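Local coordinates for conserved protein (Methanothermobacter thermautotrophicus, PDB 2WNY), which is of unknown function but probably binds RNA, and is encoded in the archaeal exosome superoperon, at residues Glu67-Glu70 with Lys71-Val75. The protein carries 1 engineered substitution. Numbering follows the deposited sequence.
Sequences EFME and KFTEV
Lys-71 N donates to Glu-67 O over 3.2 Å, the first of four successive i to i+4 backbone bonds that join Glu-67-Glu-70 to the next turn of the same helix. The aliphatic start of the Lys-71 side chain passes Phe-68 O, and its amine end has a cation-pi partner in Trp-107. Phe-72 follows with the shortest of these backbone bonds, N to Phe-68 O at 2.7 Å. With CG anti to the backbone N (chi1 174°), its ring leaves the helix on the same side as that of Phe-68. The two planes are nearly parallel but slid apart, centroids 5.9 Å from each other, so the rings barely overlap, and Phe-68 CE2 lies 3.8 Å from Phe-72 CB, at the root of the ring. Met-69, folded at chi2 and chi3, runs alongside Phe-72 and brings CE to 3.9 Å from Phe-72 CD2; its SD lies 4.9 Å from the centroid of the Phe-72 ring, obliquely placed, a Met-aromatic contact. At Thr-73 the hydroxyl turns back on Met-69 O (OG1 to O 2.7 Å), which also accepts Thr-73 N from the opposite face of its carbonyl plane. A valine here would probably leave Met-69 O with the backbone donor alone. Glu-74 N closes the series on Glu-70 O. This is an amphipathic alpha-helix: Glu-67, Glu-70 and Glu-74 are exposed, while Phe-68 and Met-69 pack on strand 8-17, Phe-68 also on strand 115-122, and Phe-72 on helix 129-139.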
ATOM      1  N   GLU A  67      -6.796   4.275  10.530  1.00 30.26           N
ATOM      2  CA  GLU A  67      -6.581   2.874  10.900  1.00 29.59           C
ATOM      3  C   GLU A  67      -5.347   2.284  10.204  1.00 27.93           C
ATOM      4  O   GLU A  67      -4.580   1.488  10.783  1.00 27.41           O
ATOM      5  CB  GLU A  67      -7.813   2.020  10.540  1.00 31.70           C
ATOM      6  CG  GLU A  67      -7.617   0.533  10.855  1.00 32.86           C
ATOM      7  CD  GLU A  67      -8.917  -0.262  10.935  1.00 39.39           C
ATOM      8  OE1 GLU A  67     -10.014   0.327  10.828  1.00 39.41           O
ATOM      9  OE2 GLU A  67      -8.839  -1.487  11.128  1.00 40.33           O
ATOM     10  N   PHE A  68      -5.168   2.651   8.945  1.00 26.97           N
ATOM     11  CA  PHE A  68      -3.995   2.218   8.211  1.00 27.19           C
ATOM     12  C   PHE A  68      -2.698   2.739   8.877  1.00 27.82           C
ATOM     13  O   PHE A  68      -1.735   1.986   9.060  1.00 26.98           O
ATOM     14  CB  PHE A  68      -4.059   2.703   6.778  1.00 25.93           C
ATOM     15  CG  PHE A  68      -2.812   2.391   5.992  1.00 28.95           C
ATOM     16  CD1 PHE A  68      -2.695   1.188   5.307  1.00 29.19           C
ATOM     17  CD2 PHE A  68      -1.736   3.283   5.987  1.00 24.96           C
ATOM     18  CE1 PHE A  68      -1.525   0.884   4.582  1.00 29.71           C
ATOM     19  CE2 PHE A  68      -0.565   3.001   5.263  1.00 26.24           C
ATOM     20  CZ  PHE A  68      -0.452   1.798   4.573  1.00 28.65           C
ATOM     21  N   MET A  69      -2.677   4.023   9.210  1.00 27.39           N
ATOM     22  CA  MET A  69      -1.492   4.627   9.825  1.00 30.03           C
ATOM     23  C   MET A  69      -1.183   3.987  11.185  1.00 32.56           C
ATOM     24  O   MET A  69      -0.015   3.802  11.539  1.00 34.33           O
ATOM     25  CB  MET A  69      -1.629   6.142   9.964  1.00 31.78           C
ATOM     26  CG  MET A  69      -1.415   6.930   8.651  1.00 30.57           C
ATOM     27  SD  MET A  69       0.102   6.489   7.742  1.00 36.01           S
ATOM     28  CE  MET A  69       1.314   7.039   8.991  1.00 35.21           C
ATOM     29  N   GLU A  70      -2.230   3.630  11.921  1.00 33.24           N
ATOM     30  CA  GLU A  70      -2.071   2.909  13.184  1.00 37.25           C
ATOM     31  C   GLU A  70      -1.301   1.591  12.956  1.00 36.24           C
ATOM     32  O   GLU A  70      -0.326   1.308  13.639  1.00 35.40           O
ATOM     33  CB  GLU A  70      -3.439   2.577  13.769  1.00 37.91           C
ATOM     34  CG  GLU A  70      -4.085   3.657  14.591  1.00 49.64           C
ATOM     35  CD  GLU A  70      -5.064   3.057  15.592  1.00 70.03           C
ATOM     36  OE1 GLU A  70      -5.853   2.163  15.198  1.00 70.79           O
ATOM     37  OE2 GLU A  70      -5.033   3.466  16.775  1.00 79.93           O
ATOM     38  N   LYS A  71      -1.738   0.798  11.980  1.00 33.02           N
ATOM     39  CA  LYS A  71      -1.098  -0.486  11.700  1.00 33.49           C
ATOM     40  C   LYS A  71       0.278  -0.279  11.050  1.00 32.65           C
ATOM     41  O   LYS A  71       1.255  -0.957  11.394  1.00 32.74           O
ATOM     42  CB  LYS A  71      -2.001  -1.333  10.801  1.00 33.05           C
ATOM     43  CG  LYS A  71      -1.374  -2.614  10.254  1.00 37.45           C
ATOM     44  CD  LYS A  71      -1.236  -3.688  11.309  1.00 39.21           C
ATOM     45  CE  LYS A  71      -0.974  -5.041  10.661  1.00 42.67           C
ATOM     46  NZ  LYS A  71      -1.339  -6.126  11.602  1.00 51.57           N
ATOM     47  N   PHE A  72       0.349   0.671  10.123  1.00 31.52           N
ATOM     48  CA  PHE A  72       1.614   1.022   9.472  1.00 32.59           C
ATOM     49  C   PHE A  72       2.674   1.384  10.513  1.00 33.26           C
ATOM     50  O   PHE A  72       3.830   0.921  10.441  1.00 31.91           O
ATOM     51  CB  PHE A  72       1.374   2.172   8.476  1.00 31.57           C
ATOM     52  CG  PHE A  72       2.629   2.724   7.843  1.00 33.27           C
ATOM     53  CD1 PHE A  72       3.060   2.264   6.607  1.00 31.34           C
ATOM     54  CD2 PHE A  72       3.355   3.732   8.470  1.00 38.81           C
ATOM     55  CE1 PHE A  72       4.216   2.783   6.007  1.00 31.17           C
ATOM     56  CE2 PHE A  72       4.512   4.253   7.880  1.00 42.19           C
ATOM     57  CZ  PHE A  72       4.933   3.782   6.647  1.00 37.75           C
ATOM     58  N   THR A  73       2.276   2.200  11.491  1.00 35.75           N
ATOM     59  CA  THR A  73       3.173   2.586  12.601  1.00 37.90           C
ATOM     60  C   THR A  73       3.653   1.391  13.441  1.00 42.23           C
ATOM     61  O   THR A  73       4.835   1.323  13.789  1.00 44.83           O
ATOM     62  CB  THR A  73       2.537   3.680  13.506  1.00 36.34           C
ATOM     63  OG1 THR A  73       2.161   4.796  12.695  1.00 33.83           O
ATOM     64  CG2 THR A  73       3.515   4.164  14.578  1.00 42.27           C
ATOM     65  N   GLU A  74       2.753   0.464  13.773  1.00 44.13           N
ATOM     66  CA  GLU A  74       3.145  -0.725  14.556  1.00 48.42           C
ATOM     67  C   GLU A  74       4.141  -1.572  13.755  1.00 46.62           C
ATOM     68  O   GLU A  74       5.173  -2.004  14.271  1.00 48.08           O
ATOM     69  CB  GLU A  74       1.934  -1.597  14.915  1.00 50.15           C
ATOM     70  CG  GLU A  74       0.826  -0.897  15.676  1.00 57.46           C
ATOM     71  CD  GLU A  74      -0.495  -1.665  15.644  1.00 71.48           C
ATOM     72  OE1 GLU A  74      -0.612  -2.674  14.905  1.00 64.37           O
ATOM     73  OE2 GLU A  74      -1.425  -1.248  16.369  1.00 80.48           O
ATOM     74  N   VAL A  75       3.823  -1.783  12.483  1.00 41.67           N
ATOM     75  CA  VAL A  75       4.646  -2.609  11.598  1.00 41.21           C
ATOM     76  C   VAL A  75       6.052  -2.008  11.425  1.00 42.00           C
ATOM     77  O   VAL A  75       7.045  -2.704  11.593  1.00 42.72           O
ATOM     78  CB  VAL A  75       3.943  -2.830  10.219  1.00 37.64           C
ATOM     79  CG1 VAL A  75       4.875  -3.500   9.204  1.00 35.57           C
ATOM     80  CG2 VAL A  75       2.664  -3.664  10.395  1.00 38.17           C
TER